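Local atomic coordinates of MymaA.19257.a.B3 (Mycobacterium marinum, PDB entry 6Q10), a protein that is of unknown function but, as a secreted or membrane-anchored Rv2700 ortholog with a soluble LytR_C-family domain, probably acts at the mycobacterial cell envelope. Residues A[30-35]-A[49-54]; A[54-59]-A[92-97]; A[65-70]-A[77-82]; A[127-132]-A[144-149]; A[45-50]-A[116-121]. All blocks are in the same frame, centred on the assembly; numbering follows the deposited sequence.

Interaction 1: residues A[30-35]-A[49-54]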
# COMPACT_ATOMS: atom_id res chain seq x y z
N THR A 30 -4.64 -1.10 -10.65
CA THR A 30 -4.14 -1.82 -9.49
C THR A 30 -5.09 -2.95 -9.11
O THR A 30 -6.27 -2.94 -9.45
CB THR A 30 -3.93 -0.91 -8.27
OG1 THR A 30 -5.19 -0.33 -7.87
CG2 THR A 30 -2.90 0.21 -8.53
N LYS A 31 -4.55 -3.92 -8.38
CA LYS A 31 -5.31 -5.07 -7.87
C LYS A 31 -4.92 -5.23 -6.40
O LYS A 31 -4.03 -6.02 -6.07
CB LYS A 31 -5.01 -6.30 -8.68
N VAL A 32 -5.60 -4.51 -5.51
CA VAL A 32 -5.27 -4.48 -4.08
C VAL A 32 -6.29 -5.26 -3.26
O VAL A 32 -7.50 -5.16 -3.48
CB VAL A 32 -5.19 -3.01 -3.58
CG1 VAL A 32 -4.95 -2.93 -2.09
CG2 VAL A 32 -4.08 -2.28 -4.30
N ARG A 33 -5.78 -6.03 -2.30
CA ARG A 33 -6.57 -6.72 -1.29
C ARG A 33 -6.20 -6.13 0.05
O ARG A 33 -5.02 -6.07 0.37
CB ARG A 33 -6.27 -8.22 -1.26
CG ARG A 33 -6.42 -8.95 -2.54
CD ARG A 33 -6.33 -10.46 -2.23
NE ARG A 33 -6.27 -11.28 -3.43
CZ ARG A 33 -5.13 -11.63 -4.04
NH1 ARG A 33 -3.96 -11.22 -3.56
NH2 ARG A 33 -5.17 -12.37 -5.14
N VAL A 34 -7.20 -5.69 0.83
CA VAL A 34 -6.96 -5.20 2.19
C VAL A 34 -7.26 -6.34 3.14
O VAL A 34 -8.35 -6.92 3.10
CB VAL A 34 -7.82 -3.97 2.50
CG1 VAL A 34 -7.44 -3.43 3.89
CG2 VAL A 34 -7.62 -2.91 1.43
N LEU A 35 -6.28 -6.71 3.96
CA LEU A 35 -6.38 -7.86 4.86
C LEU A 35 -6.29 -7.37 6.30
O LEU A 35 -5.35 -6.66 6.66
CB LEU A 35 -5.28 -8.90 4.58
CG LEU A 35 -5.26 -9.45 3.14
CD1 LEU A 35 -4.14 -10.42 2.94
CD2 LEU A 35 -6.60 -10.11 2.79
N GLY A 49 -12.68 0.77 1.16
CA GLY A 49 -13.54 1.85 0.68
C GLY A 49 -12.80 3.16 0.54
O GLY A 49 -12.99 3.91 -0.42
N ALA A 50 -11.91 3.46 1.50
CA ALA A 50 -11.13 4.70 1.42
C ALA A 50 -10.20 4.70 0.22
O ALA A 50 -10.03 5.74 -0.45
CB ALA A 50 -10.34 4.91 2.71
N LEU A 51 -9.59 3.55 -0.08
CA LEU A 51 -8.76 3.40 -1.28
C LEU A 51 -9.59 3.59 -2.55
O LEU A 51 -9.16 4.27 -3.49
CB LEU A 51 -8.10 2.03 -1.29
CG LEU A 51 -7.00 1.82 -0.25
CD1 LEU A 51 -6.61 0.37 -0.29
CD2 LEU A 51 -5.75 2.69 -0.60
N LYS A 52 -10.77 2.96 -2.61
CA LYS A 52 -11.64 3.17 -3.76
C LYS A 52 -11.95 4.65 -3.95
O LYS A 52 -11.91 5.16 -5.08
CB LYS A 52 -12.94 2.37 -3.58
CG LYS A 52 -13.79 2.35 -4.85
CD LYS A 52 -15.06 1.55 -4.65
CE LYS A 52 -15.93 1.57 -5.90
NZ LYS A 52 -16.91 0.45 -5.86
N ASP A 53 -12.22 5.37 -2.85
CA ASP A 53 -12.54 6.79 -2.96
C ASP A 53 -11.38 7.60 -3.53
O ASP A 53 -11.62 8.64 -4.17
CB ASP A 53 -12.94 7.34 -1.60
CG ASP A 53 -14.27 6.80 -1.12
OD1 ASP A 53 -15.01 6.27 -1.97
OD2 ASP A 53 -14.57 6.93 0.08
N LEU A 54 -10.14 7.16 -3.29
CA LEU A 54 -8.96 7.82 -3.84
C LEU A 54 -8.73 7.51 -5.30
O LEU A 54 -7.90 8.16 -5.95
CB LEU A 54 -7.70 7.42 -3.06
CG LEU A 54 -7.62 7.85 -1.60
CD1 LEU A 54 -6.45 7.12 -1.00
CD2 LEU A 54 -7.46 9.36 -1.48

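Interaction 2: residues A[54-59]-A[92-97]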
# COMPACT_ATOMS: atom_id res chain seq x y z
N LEU A 54 -10.14 7.16 -3.29
CA LEU A 54 -8.96 7.82 -3.84
C LEU A 54 -8.73 7.51 -5.30
O LEU A 54 -7.90 8.16 -5.95
CB LEU A 54 -7.70 7.42 -3.06
CG LEU A 54 -7.62 7.85 -1.60
CD1 LEU A 54 -6.45 7.12 -1.00
CD2 LEU A 54 -7.46 9.36 -1.48
N GLY A 55 -9.41 6.51 -5.85
CA GLY A 55 -9.22 6.17 -7.24
C GLY A 55 -8.64 4.80 -7.49
O GLY A 55 -8.48 4.44 -8.66
N PHE A 56 -8.31 4.02 -6.45
CA PHE A 56 -7.85 2.65 -6.65
C PHE A 56 -9.02 1.81 -7.15
O PHE A 56 -10.13 1.94 -6.65
CB PHE A 56 -7.33 2.03 -5.36
CG PHE A 56 -5.98 2.56 -4.90
CD1 PHE A 56 -5.90 3.78 -4.21
CD2 PHE A 56 -4.82 1.82 -5.10
CE1 PHE A 56 -4.65 4.25 -3.77
CE2 PHE A 56 -3.58 2.31 -4.65
CZ PHE A 56 -3.52 3.50 -3.98
N THR A 57 -8.76 0.96 -8.15
CA THR A 57 -9.75 -0.03 -8.53
C THR A 57 -10.24 -0.74 -7.28
O THR A 57 -9.43 -1.08 -6.42
CB THR A 57 -9.14 -1.02 -9.51
OG1 THR A 57 -8.67 -0.28 -10.64
CG2 THR A 57 -10.18 -2.02 -9.96
N GLN A 58 -11.56 -0.91 -7.18
CA GLN A 58 -12.17 -1.37 -5.93
C GLN A 58 -11.36 -2.48 -5.27
O GLN A 58 -11.29 -3.60 -5.79
CB GLN A 58 -13.59 -1.87 -6.18
CG GLN A 58 -14.18 -2.64 -5.01
CD GLN A 58 -14.72 -1.74 -3.91
OE1 GLN A 58 -15.86 -1.28 -4.00
NE2 GLN A 58 -13.92 -1.51 -2.88
N PRO A 59 -10.76 -2.22 -4.12
CA PRO A 59 -10.01 -3.28 -3.44
C PRO A 59 -10.94 -4.25 -2.76
O PRO A 59 -12.11 -3.97 -2.49
CB PRO A 59 -9.17 -2.52 -2.40
CG PRO A 59 -9.08 -1.17 -2.92
CD PRO A 59 -10.40 -0.90 -3.57
N TRP A 92 1.98 2.24 -0.98
CA TRP A 92 2.90 2.73 0.04
C TRP A 92 2.82 4.24 0.23
O TRP A 92 3.19 4.74 1.30
CB TRP A 92 4.32 2.28 -0.36
CG TRP A 92 5.38 2.33 0.69
CD1 TRP A 92 5.26 2.02 2.01
CD2 TRP A 92 6.74 2.70 0.47
NE1 TRP A 92 6.49 2.16 2.63
CE2 TRP A 92 7.41 2.60 1.71
CE3 TRP A 92 7.45 3.14 -0.65
CZ2 TRP A 92 8.77 2.90 1.84
CZ3 TRP A 92 8.81 3.43 -0.51
CH2 TRP A 92 9.44 3.30 0.72
N LEU A 93 2.37 4.98 -0.79
CA LEU A 93 2.15 6.41 -0.63
C LEU A 93 1.15 6.71 0.48
O LEU A 93 1.31 7.67 1.23
CB LEU A 93 1.62 6.99 -1.94
CG LEU A 93 2.63 6.97 -3.07
CD1 LEU A 93 1.89 7.31 -4.37
CD2 LEU A 93 3.77 7.98 -2.83
N VAL A 94 0.07 5.91 0.56
CA VAL A 94 -0.99 6.19 1.52
C VAL A 94 -0.89 5.31 2.76
O VAL A 94 -1.61 5.56 3.74
CB VAL A 94 -2.38 6.09 0.85
CG1 VAL A 94 -2.53 7.23 -0.20
CG2 VAL A 94 -2.59 4.72 0.18
N ALA A 95 -0.00 4.32 2.76
CA ALA A 95 0.31 3.53 3.96
C ALA A 95 1.82 3.54 4.17
O ALA A 95 2.48 2.49 4.10
CB ALA A 95 -0.23 2.11 3.82
N PRO A 96 2.42 4.71 4.39
CA PRO A 96 3.88 4.81 4.29
C PRO A 96 4.64 4.16 5.42
O PRO A 96 5.87 4.03 5.30
CB PRO A 96 4.12 6.33 4.27
CG PRO A 96 2.92 6.90 5.03
CD PRO A 96 1.77 6.01 4.57
N CYS A 97 3.99 3.79 6.53
CA CYS A 97 4.73 3.26 7.66
C CYS A 97 4.56 1.75 7.79
O CYS A 97 4.85 1.18 8.84
CB CYS A 97 4.35 4.00 8.94
SG CYS A 97 4.86 5.77 8.78

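Interaction 3: residues A[65-70]-A[77-82]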
# COMPACT_ATOMS: atom_id res chain seq x y z
N PRO A 65 -4.83 -14.43 6.52
CA PRO A 65 -4.57 -15.79 7.01
C PRO A 65 -3.20 -15.98 7.63
O PRO A 65 -3.02 -16.94 8.39
CB PRO A 65 -4.75 -16.66 5.76
CG PRO A 65 -4.52 -15.77 4.61
CD PRO A 65 -4.82 -14.34 5.04
N VAL A 66 -2.23 -15.10 7.34
CA VAL A 66 -0.88 -15.30 7.86
C VAL A 66 -0.85 -15.03 9.35
O VAL A 66 -0.42 -15.87 10.15
CB VAL A 66 0.13 -14.41 7.11
CG1 VAL A 66 1.53 -14.59 7.73
CG2 VAL A 66 0.16 -14.77 5.63
N TYR A 67 -1.32 -13.86 9.76
CA TYR A 67 -1.42 -13.48 11.17
C TYR A 67 -2.81 -13.79 11.74
O TYR A 67 -3.41 -12.97 12.43
CB TYR A 67 -1.05 -12.01 11.35
CG TYR A 67 0.41 -11.72 11.06
CD1 TYR A 67 1.36 -11.75 12.09
CD2 TYR A 67 0.84 -11.45 9.79
CE1 TYR A 67 2.70 -11.50 11.82
CE2 TYR A 67 2.17 -11.19 9.51
CZ TYR A 67 3.10 -11.23 10.52
OH TYR A 67 4.42 -10.97 10.23
N ALA A 68 -3.32 -14.97 11.43
CA ALA A 68 -4.67 -15.32 11.87
C ALA A 68 -4.76 -15.56 13.37
O ALA A 68 -5.80 -15.30 13.98
CB ALA A 68 -5.17 -16.55 11.10
N ASP A 69 -3.69 -16.07 13.99
CA ASP A 69 -3.76 -16.46 15.39
C ASP A 69 -3.10 -15.47 16.34
O ASP A 69 -3.36 -15.52 17.55
CB ASP A 69 -3.13 -17.84 15.57
CG ASP A 69 -3.93 -18.92 14.90
OD1 ASP A 69 -5.14 -18.98 15.17
OD2 ASP A 69 -3.36 -19.70 14.10
N THR A 70 -2.25 -14.60 15.81
CA THR A 70 -1.67 -13.47 16.52
C THR A 70 -1.86 -12.25 15.65
O THR A 70 -1.61 -12.31 14.44
CB THR A 70 -0.18 -13.68 16.79
OG1 THR A 70 0.49 -13.88 15.54
CG2 THR A 70 0.05 -14.86 17.71
N GLN A 77 1.65 -4.29 6.72
CA GLN A 77 2.58 -4.78 5.71
C GLN A 77 1.99 -4.54 4.34
O GLN A 77 0.77 -4.48 4.19
CB GLN A 77 2.86 -6.29 5.85
CG GLN A 77 3.44 -6.64 7.16
CD GLN A 77 3.56 -8.13 7.38
OE1 GLN A 77 2.87 -8.94 6.75
NE2 GLN A 77 4.45 -8.51 8.30
N ILE A 78 2.85 -4.41 3.34
CA ILE A 78 2.42 -4.48 1.94
C ILE A 78 3.14 -5.66 1.32
O ILE A 78 4.38 -5.70 1.33
CB ILE A 78 2.72 -3.18 1.19
CG1 ILE A 78 2.00 -2.01 1.85
CG2 ILE A 78 2.25 -3.29 -0.28
CD1 ILE A 78 2.42 -0.63 1.29
N ARG A 79 2.37 -6.64 0.84
CA ARG A 79 2.92 -7.89 0.32
C ARG A 79 2.64 -7.96 -1.18
O ARG A 79 1.52 -7.67 -1.62
CB ARG A 79 2.31 -9.10 1.02
CG ARG A 79 2.40 -9.11 2.54
CD ARG A 79 1.63 -10.31 3.05
NE ARG A 79 1.56 -10.28 4.51
CZ ARG A 79 0.62 -10.87 5.23
NH1 ARG A 79 -0.35 -11.56 4.63
NH2 ARG A 79 0.64 -10.77 6.57
N PHE A 80 3.65 -8.33 -1.95
CA PHE A 80 3.53 -8.26 -3.41
C PHE A 80 4.58 -9.15 -4.03
O PHE A 80 5.52 -9.60 -3.37
CB PHE A 80 3.72 -6.81 -3.91
CG PHE A 80 5.02 -6.21 -3.45
CD1 PHE A 80 6.13 -6.20 -4.27
CD2 PHE A 80 5.11 -5.64 -2.20
CE1 PHE A 80 7.32 -5.65 -3.84
CE2 PHE A 80 6.31 -5.07 -1.76
CZ PHE A 80 7.41 -5.09 -2.59
N GLY A 81 4.41 -9.41 -5.32
CA GLY A 81 5.45 -10.01 -6.13
C GLY A 81 6.03 -8.96 -7.07
O GLY A 81 5.53 -7.85 -7.18
N THR A 82 7.06 -9.39 -7.81
CA THR A 82 7.76 -8.42 -8.65
C THR A 82 6.81 -7.76 -9.64
O THR A 82 6.92 -6.54 -9.89
CB THR A 82 8.91 -9.11 -9.35
OG1 THR A 82 9.81 -9.62 -8.36
CG2 THR A 82 9.64 -8.12 -10.24

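Interaction 4: residues A[127-132]-A[144-149]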
# COMPACT_ATOMS: atom_id res chain seq x y z
N ILE A 127 1.41 13.94 -0.78
CA ILE A 127 0.79 12.70 -1.21
C ILE A 127 -0.30 12.99 -2.23
O ILE A 127 -0.41 12.33 -3.26
CB ILE A 127 0.24 11.93 0.01
CG1 ILE A 127 1.40 11.41 0.88
CG2 ILE A 127 -0.70 10.84 -0.44
CD1 ILE A 127 0.97 10.97 2.28
N ASP A 128 -1.13 14.00 -1.95
CA ASP A 128 -2.23 14.32 -2.86
C ASP A 128 -1.71 14.73 -4.22
O ASP A 128 -2.30 14.37 -5.25
CB ASP A 128 -3.09 15.42 -2.26
CG ASP A 128 -3.89 14.94 -1.05
OD1 ASP A 128 -3.69 13.78 -0.61
OD2 ASP A 128 -4.71 15.74 -0.53
N ALA A 129 -0.60 15.48 -4.26
CA ALA A 129 0.01 15.84 -5.53
C ALA A 129 0.45 14.61 -6.30
O ALA A 129 0.18 14.48 -7.51
CB ALA A 129 1.19 16.78 -5.30
N VAL A 130 1.12 13.67 -5.63
CA VAL A 130 1.54 12.46 -6.34
C VAL A 130 0.32 11.67 -6.81
O VAL A 130 0.28 11.20 -7.96
CB VAL A 130 2.46 11.61 -5.44
CG1 VAL A 130 2.86 10.29 -6.16
CG2 VAL A 130 3.73 12.39 -5.07
N LEU A 131 -0.67 11.47 -5.94
CA LEU A 131 -1.85 10.68 -6.34
C LEU A 131 -2.54 11.29 -7.57
O LEU A 131 -3.03 10.56 -8.43
CB LEU A 131 -2.86 10.55 -5.21
CG LEU A 131 -2.41 9.77 -3.98
CD1 LEU A 131 -3.45 9.87 -2.89
CD2 LEU A 131 -2.17 8.30 -4.37
N SER A 132 -2.57 12.62 -7.68
CA SER A 132 -3.19 13.24 -8.85
C SER A 132 -2.50 12.82 -10.16
O SER A 132 -3.17 12.75 -11.20
CB SER A 132 -3.19 14.77 -8.69
OG SER A 132 -1.91 15.34 -8.88
N PRO A 144 9.18 12.62 -8.83
CA PRO A 144 10.10 11.77 -8.05
C PRO A 144 10.65 12.44 -6.81
O PRO A 144 10.96 11.74 -5.84
CB PRO A 144 11.21 11.45 -9.05
CG PRO A 144 11.17 12.59 -10.00
CD PRO A 144 9.72 12.92 -10.16
N THR A 145 10.79 13.77 -6.81
CA THR A 145 11.25 14.46 -5.61
C THR A 145 10.24 14.36 -4.48
O THR A 145 10.62 14.21 -3.31
CB THR A 145 11.52 15.94 -5.91
OG1 THR A 145 12.50 16.06 -6.95
CG2 THR A 145 12.02 16.66 -4.66
N LEU A 146 8.95 14.53 -4.78
CA LEU A 146 7.95 14.37 -3.75
C LEU A 146 7.90 12.94 -3.26
O LEU A 146 7.72 12.70 -2.07
CB LEU A 146 6.56 14.79 -4.24
CG LEU A 146 6.37 16.24 -4.59
CD1 LEU A 146 4.91 16.41 -4.94
CD2 LEU A 146 6.77 17.15 -3.44
N ILE A 147 7.97 11.97 -4.18
CA ILE A 147 7.93 10.58 -3.74
C ILE A 147 9.08 10.31 -2.78
O ILE A 147 8.90 9.69 -1.71
CB ILE A 147 7.98 9.63 -4.95
CG1 ILE A 147 6.68 9.77 -5.72
CG2 ILE A 147 8.19 8.19 -4.48
CD1 ILE A 147 6.68 9.10 -7.11
N ALA A 148 10.28 10.74 -3.16
CA ALA A 148 11.43 10.56 -2.29
C ALA A 148 11.23 11.26 -0.96
O ALA A 148 11.51 10.67 0.09
CB ALA A 148 12.69 11.08 -2.98
N LYS A 149 10.66 12.47 -0.97
CA LYS A 149 10.47 13.21 0.28
C LYS A 149 9.47 12.52 1.20
O LYS A 149 9.67 12.45 2.42
CB LYS A 149 10.01 14.65 -0.02
CG LYS A 149 9.65 15.42 1.26
CD LYS A 149 9.03 16.77 0.94
CE LYS A 149 8.44 17.41 2.20
NZ LYS A 149 7.68 18.65 1.86

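Interaction 5: residues A[45-50]-A[116-121]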
# COMPACT_ATOMS: atom_id res chain seq x y z
N ALA A 45 -12.62 -3.44 5.45
CA ALA A 45 -13.64 -2.91 4.57
C ALA A 45 -13.59 -1.38 4.53
O ALA A 45 -13.78 -0.78 3.46
CB ALA A 45 -15.03 -3.39 5.01
N ASP A 46 -13.37 -0.75 5.69
CA ASP A 46 -13.28 0.71 5.74
C ASP A 46 -12.12 1.20 4.89
O ASP A 46 -12.27 2.16 4.12
CB ASP A 46 -13.10 1.19 7.18
CG ASP A 46 -14.30 0.93 8.04
OD1 ASP A 46 -15.41 0.81 7.47
OD2 ASP A 46 -14.13 0.85 9.27
N VAL A 47 -10.96 0.55 5.01
CA VAL A 47 -9.78 1.02 4.28
C VAL A 47 -9.93 0.73 2.79
O VAL A 47 -9.56 1.56 1.95
CB VAL A 47 -8.49 0.40 4.87
CG1 VAL A 47 -7.27 0.66 3.96
CG2 VAL A 47 -8.25 0.96 6.26
N ALA A 48 -10.48 -0.44 2.44
CA ALA A 48 -10.75 -0.72 1.03
C ALA A 48 -11.66 0.34 0.42
O ALA A 48 -11.45 0.79 -0.73
CB ALA A 48 -11.38 -2.12 0.89
N GLY A 49 -12.68 0.77 1.16
CA GLY A 49 -13.54 1.85 0.68
C GLY A 49 -12.80 3.16 0.54
O GLY A 49 -12.99 3.91 -0.42
N ALA A 50 -11.91 3.46 1.50
CA ALA A 50 -11.13 4.70 1.42
C ALA A 50 -10.20 4.70 0.22
O ALA A 50 -10.03 5.74 -0.45
CB ALA A 50 -10.34 4.91 2.71
N THR A 116 -2.29 -3.90 14.12
CA THR A 116 -3.05 -3.38 15.26
C THR A 116 -2.95 -1.87 15.38
O THR A 116 -3.85 -1.23 15.92
CB THR A 116 -2.57 -4.01 16.57
OG1 THR A 116 -1.17 -3.72 16.75
CG2 THR A 116 -2.78 -5.50 16.56
N ASP A 117 -1.86 -1.30 14.87
CA ASP A 117 -1.58 0.12 15.04
C ASP A 117 -2.10 0.98 13.90
O ASP A 117 -2.05 2.21 14.01
CB ASP A 117 -0.08 0.33 15.14
CG ASP A 117 0.55 -0.47 16.27
OD1 ASP A 117 -0.19 -1.04 17.13
OD2 ASP A 117 1.79 -0.53 16.31
N PHE A 118 -2.54 0.38 12.80
CA PHE A 118 -3.08 1.16 11.70
C PHE A 118 -4.28 1.97 12.17
O PHE A 118 -5.15 1.47 12.90
CB PHE A 118 -3.50 0.24 10.55
CG PHE A 118 -3.77 0.98 9.28
CD1 PHE A 118 -5.03 1.48 9.01
CD2 PHE A 118 -2.74 1.19 8.38
CE1 PHE A 118 -5.26 2.18 7.83
CE2 PHE A 118 -2.98 1.89 7.20
CZ PHE A 118 -4.25 2.38 6.95
N THR A 119 -4.35 3.24 11.73
CA THR A 119 -5.54 4.05 11.99
C THR A 119 -6.20 4.44 10.68
O THR A 119 -7.23 3.86 10.32
CB THR A 119 -5.20 5.28 12.84
OG1 THR A 119 -4.10 5.99 12.25
CG2 THR A 119 -4.87 4.89 14.28
N THR A 120 -5.61 5.36 9.91
CA THR A 120 -6.18 5.83 8.66
C THR A 120 -5.09 5.89 7.59
O THR A 120 -3.89 5.86 7.88
CB THR A 120 -6.80 7.23 8.82
OG1 THR A 120 -5.76 8.16 9.16
CG2 THR A 120 -7.84 7.25 9.93
N LEU A 121 -5.53 5.93 6.33
CA LEU A 121 -4.60 6.23 5.25
C LEU A 121 -3.97 7.61 5.44
O LEU A 121 -4.58 8.52 6.02
CB LEU A 121 -5.32 6.19 3.90
CG LEU A 121 -5.94 4.85 3.49
CD1 LEU A 121 -6.64 5.06 2.18
CD2 LEU A 121 -4.84 3.82 3.37

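Interaction 1: residues A[30-35]-A[49-54]
V32 and V34, alternate residues of strand 32-36, meet L51 of helix 43-54 through methyl groups, and this apolar packing makes up the whole of the contact. One leucine branch does the touching. CD1 of L51 lies 3.8 Å from CG2 of V34 and 4.1 Å from CG1 of V32, so a single methyl spans both valines. The two approaches differ: V34 and L51 reach toward each other tip to tip, whereas V32 is crossed by the leucine at about a right angle. In L51 a chi2 of 172° sets CD1 anti to CA, which points this methyl at the strand. The methyl V34 offers, CG2, stands beside its own backbone N, since CG1 takes the place anti to that nitrogen (chi1 -175°).

Hydrogen bonds belong to the two elements separately. The helix holds itself with D53 N to G49 O at 2.9 Å, while V32 and V34 bond through their backbones to T60 on one strand edge and R33 bonds to V110 and L112 on the other. R33 points away from the helix, and its NH1 forms a salt bridge with D111.

The elements joined are the first two of a beta-alpha-beta unit, strand 32-36, helix 43-54 and strand 60-63, within the LytR_C domain. F56, P59 and V94 also touch L51. With three buried aliphatic residues and just 77 Å² hidden between the segments, the link between them rests on burial of methyl groups alone and carries no directional polar bond.

Interaction 2: residues A[54-59]-A[92-97]
V94, at the weakly bonded end of helix 85-94, receives L54 and F56 from the turn that closes helix 43-54, where G55 forms a Schellman motif. The glycine takes a positive phi of 115°, and the chain bends back so that the backbone N of F56 probably hydrogen-bonds to the carbonyl O of L51 in the last turn. That reversal lets residues on both sides of the glycine aim at the same valine.

L54 and V94 slide past each other in opposite directions, side by side rather than end on. CD1 of the leucine and CG1 of the valine are the atoms that touch, L54 CD1 to V94 CG1 at 4.0 Å. The aromatic ring of F56 arrives farther along, presenting its far carbon to the other valine methyl, which sits obliquely to the ring plane. The valine can serve both partners because its branches diverge: CG1 stands beside the backbone N and CG2 between that N and the carbonyl carbon (chi1 -67°).

L51 touches both F56 and V94, and I127 and L131 of helix 125-132 also pack on V94, so the valine joins three helices in the interior. Beyond it the chain runs to C97, held in a disulfide with C155. The looser of the two contacts is the aromatic one, F56 CZ to V94 CG2 at 4.4 Å.

Interaction 3: residues A[65-70]-A[77-82]
R79 reaches from strand 76-80 to V66 and Y67 of the loop 65-70. Its CB leaves the strand toward the loop, CG lies beside the backbone N, and the chain runs on extended through CD to NE, carrying the guanidinium outward. NE gives a hydrogen bond to Q77 OE1 at 2.9 Å, nearly along the C=O axis. At CZ the group comes up to the methyl CG2 of V66, 3.9 Å away. NH1 touches that same CG2 at 3.4 Å and forms a salt bridge with D64, whose carboxylate also accepts the backbone N-H groups of V66 and Y67.

The strand is an inner one of the domain's mixed sheet, between strands 99-102 and 110-114; Q77 and R79 lie on the same face of it, and their side chains interlock there. NH2, the last atom, bonds to the same Q77 OE1 at 2.9 Å, in the guanidinium plane. It also meets the edge of the Y67 ring, 3.3 Å from CD2, with ring and guanidinium planes 28° apart. The Q77 amide is turned 75° to that ring, and its NE2 donates to Y67 OH at 3.1 Å with an angle of 141°.

Interaction 4: residues A[127-132]-A[144-149]
An apolar helix-to-helix contact joins A129 and V130 of helix 125-132 to L146 and I147 of helix 144-153, near the C-terminal end of the chain. The short segments' axes approach to 9.6 Å and run at 134° to each other, closer to antiparallel than to parallel. V130 is the most covered residue and works with both branches. Its CG2 lies 3.8 Å from CB of L146, the two side chains sliding past each other in opposite directions. Its CG1 meets CG1 of I147 at 3.9 Å, and here the side chains cross at about a right angle.

The segments belong to two consecutive helices joined by an eleven-residue loop, and the first packs against helix 85-94: V130 touches L93 and I127 touches V94. A129, partly exposed, meets CD1 of L146 with its CB at 3.8 Å, and a 1,2-ethanediol molecule, probably from the crystallisation liquor, lies about 4 Å from the alanine side chain. The carbonyl of A129 is gripped by S132 OG at 2.6 Å, a side-chain bond within the helix whose donor tilts 24° from the carbonyl plane. A salt bridge from K149 NZ to D126 adds a charged tie between the two helices.

Interaction 5: residues A[45-50]-A[116-121]
V47 is the first residue of helix segment 45-50 to touch the loop 116-121, and it uses its two methyls on two partners. CG2 approaches CE1 of F118 at 3.6 Å, obliquely to the ring, while CG1 meets CD2 of L121 at 4.0 Å. A chi1 of 169° places CG1 anti to the backbone N and CG2 beside it, which sends the first methyl to L121 and the second to F118. The valine side chain runs at a slant to both partners. The ring of F118 is thrown out from the loop by its own CG lying anti to the backbone N (chi1 -166°), and CD2 of L121 lies at its edge, in plane. The valine, ring and leucine therefore pack mutually.

A48 points away from the loop; its side chain touches V34 and P59. One turn on from V47, A50 presents CB to CD1 of L121 at 3.7 Å; the leucine carbon also comes to 4.1 Å from the carbonyl carbon C of A50, so it presses against the backbone as well as the methyl. The turn is held by A50 N to D46 O at 2.9 Å.

Polar bonds secure the loop near the start of the same helix: F118 O accepts from Q43 NE2, and T116 O from R40 NH2. The V47 side of helix 43-54 meets both the sheet and the loop: V47 also packs on V34 of strand 32-36 and on L112 and L114 of strand 110-114, while L121 extends along the helix to L51 and L54, just before the chain proceeds toward helix 125-132.

Interactions 1, 2 and 5 form one continuous interior region round helix 43-54. Interactions 1 and 2, with centres about 6 Å apart, share L54; interactions 1 and 5, with centres about 9 Å apart, share G49 and A50. L121 ties all three, its CD1 lying 3.8 Å from both L51 CD2 and L54 CD1. Interaction 4 is added through helix 85-94, where L93 CD1 meets V130 CG1 at 3.6 Å. Interaction 3 reaches the same sheet as interaction 1; its centre and that of interaction 4 lie about 26 Å apart, on opposite sides of the chain's centre. The protein's function is unknown, so the contacts are described as structural packing.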